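Local coordinates for ancylostoma secreted protein 1 (Necator americanus, PDB 3NT8) that is a secreted hookworm protein built of two CAP domains and is probably associated with the transition of infective larvae to parasitism, at residues Q87-G92 and K165-K170; F316-A321 and V374-D379. One frame throughout, in Å; residues are numbered along the deposited sequence.

Contact 1 of 2, residues Q87-G92 and K165-K170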
loop_
_atom_site.group_PDB
_atom_site.type_symbol
_atom_site.label_atom_id
_atom_site.label_comp_id
_atom_site.label_asym_id
_atom_site.label_seq_id
_atom_site.Cartn_x
_atom_site.Cartn_y
_atom_site.Cartn_z
ATOM N N GLN A 87 24.812 12.516 9.268
ATOM C CA GLN A 87 25.978 12.968 10.052
ATOM C C GLN A 87 26.385 14.426 9.738
ATOM O O GLN A 87 26.905 15.151 10.597
ATOM C CB GLN A 87 27.160 11.992 9.929
ATOM C CG GLN A 87 26.973 10.635 10.654
ATOM C CD GLN A 87 27.022 10.723 12.194
ATOM O OE1 GLN A 87 28.058 11.088 12.792
ATOM N NE2 GLN A 87 25.892 10.350 12.843
ATOM N N SER A 88 26.098 14.869 8.519
ATOM C CA SER A 88 26.447 16.224 8.104
ATOM C C SER A 88 25.227 17.168 8.048
ATOM O O SER A 88 25.304 18.253 7.441
ATOM C CB SER A 88 27.076 16.150 6.725
ATOM O OG SER A 88 26.213 15.396 5.877
ATOM N N CYS A 89 24.132 16.764 8.697
ATOM C CA CYS A 89 22.835 17.475 8.649
ATOM C C CYS A 89 22.438 17.878 7.212
ATOM O O CYS A 89 22.227 19.085 6.918
ATOM C CB CYS A 89 22.781 18.669 9.617
ATOM S SG CYS A 89 23.216 18.259 11.348
ATOM N N PRO A 90 22.335 16.865 6.316
ATOM C CA PRO A 90 22.062 17.169 4.906
ATOM C C PRO A 90 20.679 17.770 4.699
ATOM O O PRO A 90 19.759 17.488 5.485
ATOM C CB PRO A 90 22.150 15.787 4.222
ATOM C CG PRO A 90 21.661 14.858 5.245
ATOM C CD PRO A 90 22.259 15.411 6.567
ATOM N N SER A 91 20.558 18.575 3.641
ATOM C CA SER A 91 19.244 19.006 3.076
ATOM C C SER A 91 18.522 17.874 2.321
ATOM O O SER A 91 19.159 17.048 1.685
ATOM C CB SER A 91 19.440 20.178 2.116
ATOM O OG SER A 91 19.839 21.344 2.838
ATOM N N GLY A 92 17.194 17.844 2.404
ATOM C CA GLY A 92 16.419 16.867 1.663
ATOM C C GLY A 92 16.330 15.522 2.337
ATOM O O GLY A 92 16.515 15.408 3.551
ATOM N N LYS A 165 21.114 14.557 14.863
ATOM C CA LYS A 165 22.538 14.859 14.810
ATOM C C LYS A 165 22.733 16.346 14.959
ATOM O O LYS A 165 22.084 17.092 14.253
ATOM C CB LYS A 165 23.127 14.413 13.490
ATOM C CG LYS A 165 24.627 14.534 13.377
ATOM C CD LYS A 165 25.383 13.618 14.313
ATOM C CE LYS A 165 26.900 13.834 14.023
ATOM N NZ LYS A 165 27.844 12.868 14.708
ATOM N N VAL A 166 23.622 16.765 15.877
ATOM C CA VAL A 166 24.050 18.158 15.994
ATOM C C VAL A 166 25.183 18.495 14.959
ATOM O O VAL A 166 26.143 17.744 14.797
ATOM C CB VAL A 166 24.489 18.514 17.453
ATOM C CG1 VAL A 166 24.939 19.946 17.572
ATOM C CG2 VAL A 166 23.340 18.278 18.420
ATOM N N CYS A 167 25.044 19.617 14.247
ATOM C CA CYS A 167 26.123 20.054 13.372
ATOM C C CYS A 167 26.489 21.478 13.697
ATOM O O CYS A 167 26.121 22.395 12.977
ATOM C CB CYS A 167 25.731 19.929 11.901
ATOM S SG CYS A 167 25.289 18.294 11.403
ATOM N N GLY A 168 27.199 21.675 14.804
ATOM C CA GLY A 168 27.509 23.023 15.281
ATOM C C GLY A 168 26.312 23.841 15.704
ATOM O O GLY A 168 25.952 23.845 16.871
ATOM N N THR A 169 25.706 24.564 14.769
ATOM C CA THR A 169 24.561 25.473 15.064
ATOM C C THR A 169 23.300 24.949 14.402
ATOM O O THR A 169 22.270 25.636 14.346
ATOM C CB THR A 169 24.799 26.955 14.580
ATOM O OG1 THR A 169 25.323 26.935 13.250
ATOM C CG2 THR A 169 25.767 27.707 15.496
ATOM N N LYS A 170 23.397 23.728 13.889
ATOM C CA LYS A 170 22.314 23.145 13.164
ATOM C C LYS A 170 21.958 21.776 13.767
ATOM O O LYS A 170 22.819 21.018 14.153
ATOM C CB LYS A 170 22.704 23.032 11.678
ATOM C CG LYS A 170 21.628 22.484 10.731
ATOM C CD LYS A 170 21.999 22.825 9.249
ATOM C CE LYS A 170 20.835 22.734 8.210
ATOM N NZ LYS A 170 20.134 21.383 8.258
HETATM O O HOH W 1 18.230 21.884 5.428
#
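Gln87 opens the contact by crossing the aliphatic chain of Lys165, and two residues further on a disulfide ties the same loop to the tip of a β-hairpin in the first CAP domain. The loop follows helix 76-85; the hairpin joins strands 159-167 and 170-177 of the central sheet. The CA-CB bond of Gln87 points away from the hairpin, but a bend at chi2 (-71°) swings CD back, and OE1 accepts a hydrogen bond from Lys165 NZ at 2.6 Å. The ammonium stands above the carbonyl plane, 40° out of it. NE2 of the same amide donates to Gln83 O, so the two-sided amide of glutamine holds the helix end and the strand together, while the methylenes of Lys165 lie against it, CD coming within 3.6 Å of Gln87 NE2. After Ser88, whose carbonyl carbon touches Cys167 SG, the chain reaches Cys89, the buried residue of the contact. Its backbone has a positive phi, uncommon for a residue with a side chain, and its CB is directed at the strand. SG bonds covalently to Cys167 SG at 2.1 Å with a chi3 of 93°, close to the relaxed right angle of a disulfide. Cys89 SG also lies 3.3 Å from Lys165 O, and the cysteine side chain touches Ala172 on the next strand. A cystine suits this place, since it fastens a loop without regular structure covalently to the strand. Beyond it, the long chain of Lys170 reaches back over Cys89; its NZ is bound chiefly to Ser105 OG and adds a weak hydrogen bond to Cys89 O. A water accepts weakly from that ammonium and lies 3.1 Å from Ser91 OG.

Contact 2 of 2, residues F316-A321 and V374-D379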
loop_
_atom_site.group_PDB
_atom_site.type_symbol
_atom_site.label_atom_id
_atom_site.label_comp_id
_atom_site.label_asym_id
_atom_site.label_seq_id
_atom_site.Cartn_x
_atom_site.Cartn_y
_atom_site.Cartn_z
ATOM N N PHE A 316 11.258 -2.176 -1.737
ATOM C CA PHE A 316 9.983 -2.091 -0.999
ATOM C C PHE A 316 9.418 -3.460 -0.731
ATOM O O PHE A 316 9.413 -4.319 -1.607
ATOM C CB PHE A 316 8.979 -1.193 -1.724
ATOM C CG PHE A 316 7.800 -0.822 -0.906
ATOM C CD1 PHE A 316 7.942 -0.182 0.318
ATOM C CD2 PHE A 316 6.510 -1.071 -1.382
ATOM C CE1 PHE A 316 6.799 0.191 1.053
ATOM C CE2 PHE A 316 5.374 -0.718 -0.646
ATOM C CZ PHE A 316 5.518 -0.078 0.572
ATOM N N ASP A 317 8.969 -3.696 0.491
ATOM C CA ASP A 317 8.444 -5.004 0.831
ATOM C C ASP A 317 7.561 -5.558 -0.320
ATOM O O ASP A 317 6.640 -4.896 -0.758
ATOM C CB ASP A 317 7.601 -4.904 2.095
ATOM C CG ASP A 317 7.102 -6.234 2.550
ATOM O OD1 ASP A 317 7.744 -6.847 3.422
ATOM O OD2 ASP A 317 6.084 -6.703 2.019
ATOM N N LYS A 318 7.833 -6.785 -0.757
ATOM C CA LYS A 318 7.193 -7.321 -1.928
ATOM C C LYS A 318 5.658 -7.454 -1.747
ATOM O O LYS A 318 4.918 -7.186 -2.701
ATOM C CB LYS A 318 7.837 -8.642 -2.339
ATOM C CG LYS A 318 9.249 -8.566 -3.027
ATOM C CD LYS A 318 9.644 -10.007 -3.481
ATOM C CE LYS A 318 11.103 -10.249 -3.785
ATOM N NZ LYS A 318 11.473 -9.579 -5.007
ATOM N N ASN A 319 5.198 -7.882 -0.563
ATOM C CA ASN A 319 3.762 -7.975 -0.257
ATOM C C ASN A 319 3.079 -6.623 -0.180
ATOM O O ASN A 319 1.980 -6.489 -0.655
ATOM C CB ASN A 319 3.513 -8.734 1.048
ATOM C CG ASN A 319 3.683 -10.223 0.905
ATOM O OD1 ASN A 319 3.035 -10.849 0.057
ATOM N ND2 ASN A 319 4.512 -10.819 1.775
ATOM N N LYS A 320 3.733 -5.636 0.450
ATOM C CA LYS A 320 3.277 -4.264 0.467
ATOM C C LYS A 320 3.209 -3.720 -0.974
ATOM O O LYS A 320 2.254 -3.056 -1.358
ATOM C CB LYS A 320 4.194 -3.354 1.357
ATOM C CG LYS A 320 3.865 -3.446 2.854
ATOM C CD LYS A 320 4.649 -2.477 3.756
ATOM C CE LYS A 320 4.462 -2.849 5.229
ATOM N NZ LYS A 320 5.264 -4.059 5.659
ATOM N N ALA A 321 4.252 -3.971 -1.758
ATOM C CA ALA A 321 4.253 -3.511 -3.158
ATOM C C ALA A 321 3.158 -4.235 -3.965
ATOM O O ALA A 321 2.567 -3.639 -4.808
ATOM C CB ALA A 321 5.575 -3.708 -3.778
ATOM N N VAL A 374 7.692 -8.913 -8.666
ATOM C CA VAL A 374 8.128 -7.685 -8.018
ATOM C C VAL A 374 9.662 -7.750 -8.005
ATOM O O VAL A 374 10.268 -8.665 -7.397
ATOM C CB VAL A 374 7.596 -7.526 -6.542
ATOM C CG1 VAL A 374 8.032 -6.200 -5.943
ATOM C CG2 VAL A 374 6.085 -7.547 -6.448
ATOM N N VAL A 375 10.288 -6.780 -8.673
ATOM C CA VAL A 375 11.744 -6.829 -8.951
ATOM C C VAL A 375 12.359 -5.601 -8.292
ATOM O O VAL A 375 11.824 -4.468 -8.443
ATOM C CB VAL A 375 12.082 -6.839 -10.489
ATOM C CG1 VAL A 375 13.599 -7.084 -10.723
ATOM C CG2 VAL A 375 11.342 -7.936 -11.203
ATOM N N PHE A 376 13.446 -5.801 -7.542
ATOM C CA PHE A 376 14.140 -4.635 -6.953
ATOM C C PHE A 376 15.120 -4.086 -7.974
ATOM O O PHE A 376 16.155 -4.692 -8.250
ATOM C CB PHE A 376 14.848 -4.963 -5.654
ATOM C CG PHE A 376 13.930 -5.461 -4.530
ATOM C CD1 PHE A 376 12.633 -4.985 -4.386
ATOM C CD2 PHE A 376 14.406 -6.345 -3.586
ATOM C CE1 PHE A 376 11.813 -5.431 -3.343
ATOM C CE2 PHE A 376 13.591 -6.798 -2.541
ATOM C CZ PHE A 376 12.267 -6.318 -2.439
ATOM N N CYS A 377 14.778 -2.949 -8.566
ATOM C CA CYS A 377 15.644 -2.328 -9.528
ATOM C C CYS A 377 16.420 -1.235 -8.783
ATOM O O CYS A 377 16.038 -0.844 -7.669
ATOM C CB CYS A 377 14.826 -1.797 -10.696
ATOM S SG CYS A 377 14.006 -3.118 -11.711
ATOM N N ASN A 378 17.521 -0.760 -9.363
ATOM C CA ASN A 378 18.373 0.186 -8.631
ATOM C C ASN A 378 17.778 1.612 -8.523
ATOM O O ASN A 378 18.309 2.516 -7.838
ATOM C CB ASN A 378 19.817 0.170 -9.173
ATOM C CG ASN A 378 19.904 0.330 -10.698
ATOM O OD1 ASN A 378 19.143 1.086 -11.326
ATOM N ND2 ASN A 378 20.868 -0.364 -11.290
ATOM N N ASP A 379 16.633 1.773 -9.149
ATOM C CA ASP A 379 16.038 3.064 -9.366
ATOM C C ASP A 379 14.576 3.141 -8.805
ATOM O O ASP A 379 13.987 4.241 -8.655
ATOM C CB ASP A 379 16.060 3.296 -10.876
ATOM C CG ASP A 379 15.873 4.732 -11.243
ATOM O OD1 ASP A 379 16.913 5.348 -11.596
ATOM O OD2 ASP A 379 14.705 5.223 -11.176
#
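Lys318, Val374 and Phe376 carry this contact, the lysine running past the valine in the opposite direction and crossing the phenylalanine obliquely. Its CG stands anti to the carbonyl carbon (chi1 -74°), where it meets Val374 CG1 at 3.9 Å and Phe376 CZ at 3.8 Å. The chain then runs on extended until a bend at chi4, which turns NZ to Val374 O for a hydrogen bond of 2.8 Å. The C=O...N angle is 148°, and the donor is tilted from the carbonyl plane. NZ also makes a weak hydrogen bond to Gly232 O, and it sits over one face of the Phe376 ring, offset toward the rim, 4.3 Å from the centroid in a cation-pi contact. Lysine fits because its methylenes can cover apolar neighbours while its charged tip serves a carbonyl and a π face at once. The contact sets the first turn of helix 318-330 against the end of strand 369-376 in the second CAP domain, an α-β-α sandwich in which helices pack on a central sheet. Val374, whose CB is directed at the helix, packs against its first turn: CG1 touches Ala321 CB at 4.1 Å as well as the lysine, and CG2 lies by Lys318 O. Val237 and Phe241 of helix 235-253 also pack on this valine, so a compact branched residue suits the buried site, and the small methyl of Ala321 lets the helix come near. Phe376 presents its edge to the backbone just ahead of the helix, CE1 lying 3.2 Å from Phe316 O, a placement in which the slightly positive rim hydrogens face a carbonyl oxygen. Next to that carbonyl, Asp317 is the N-cap, its OD2 accepting from Lys320 N with the anti lone pair at 3.0 Å.

In the fold
From the N terminus the chain runs through helix 34-52 and two short strands before helix 76-85, and leaves that helix in the loop of contact 1, which closes when the end of strand 159-167 and the start of the next strand come back to residues 87-92. That closure, with 72 residues between its segments, ties a loop to the sheet of the first CAP domain. The chain then crosses into the second domain, where contact 2 encloses 52 residues, nearly half of them helical, and joins the start of helix 318-330 to strand 369-376. The two closures follow in series, neither nesting nor crossing. Contact 1 lies at the surface and contact 2 is buried nearer the chain's centre, their centres 30 Å apart.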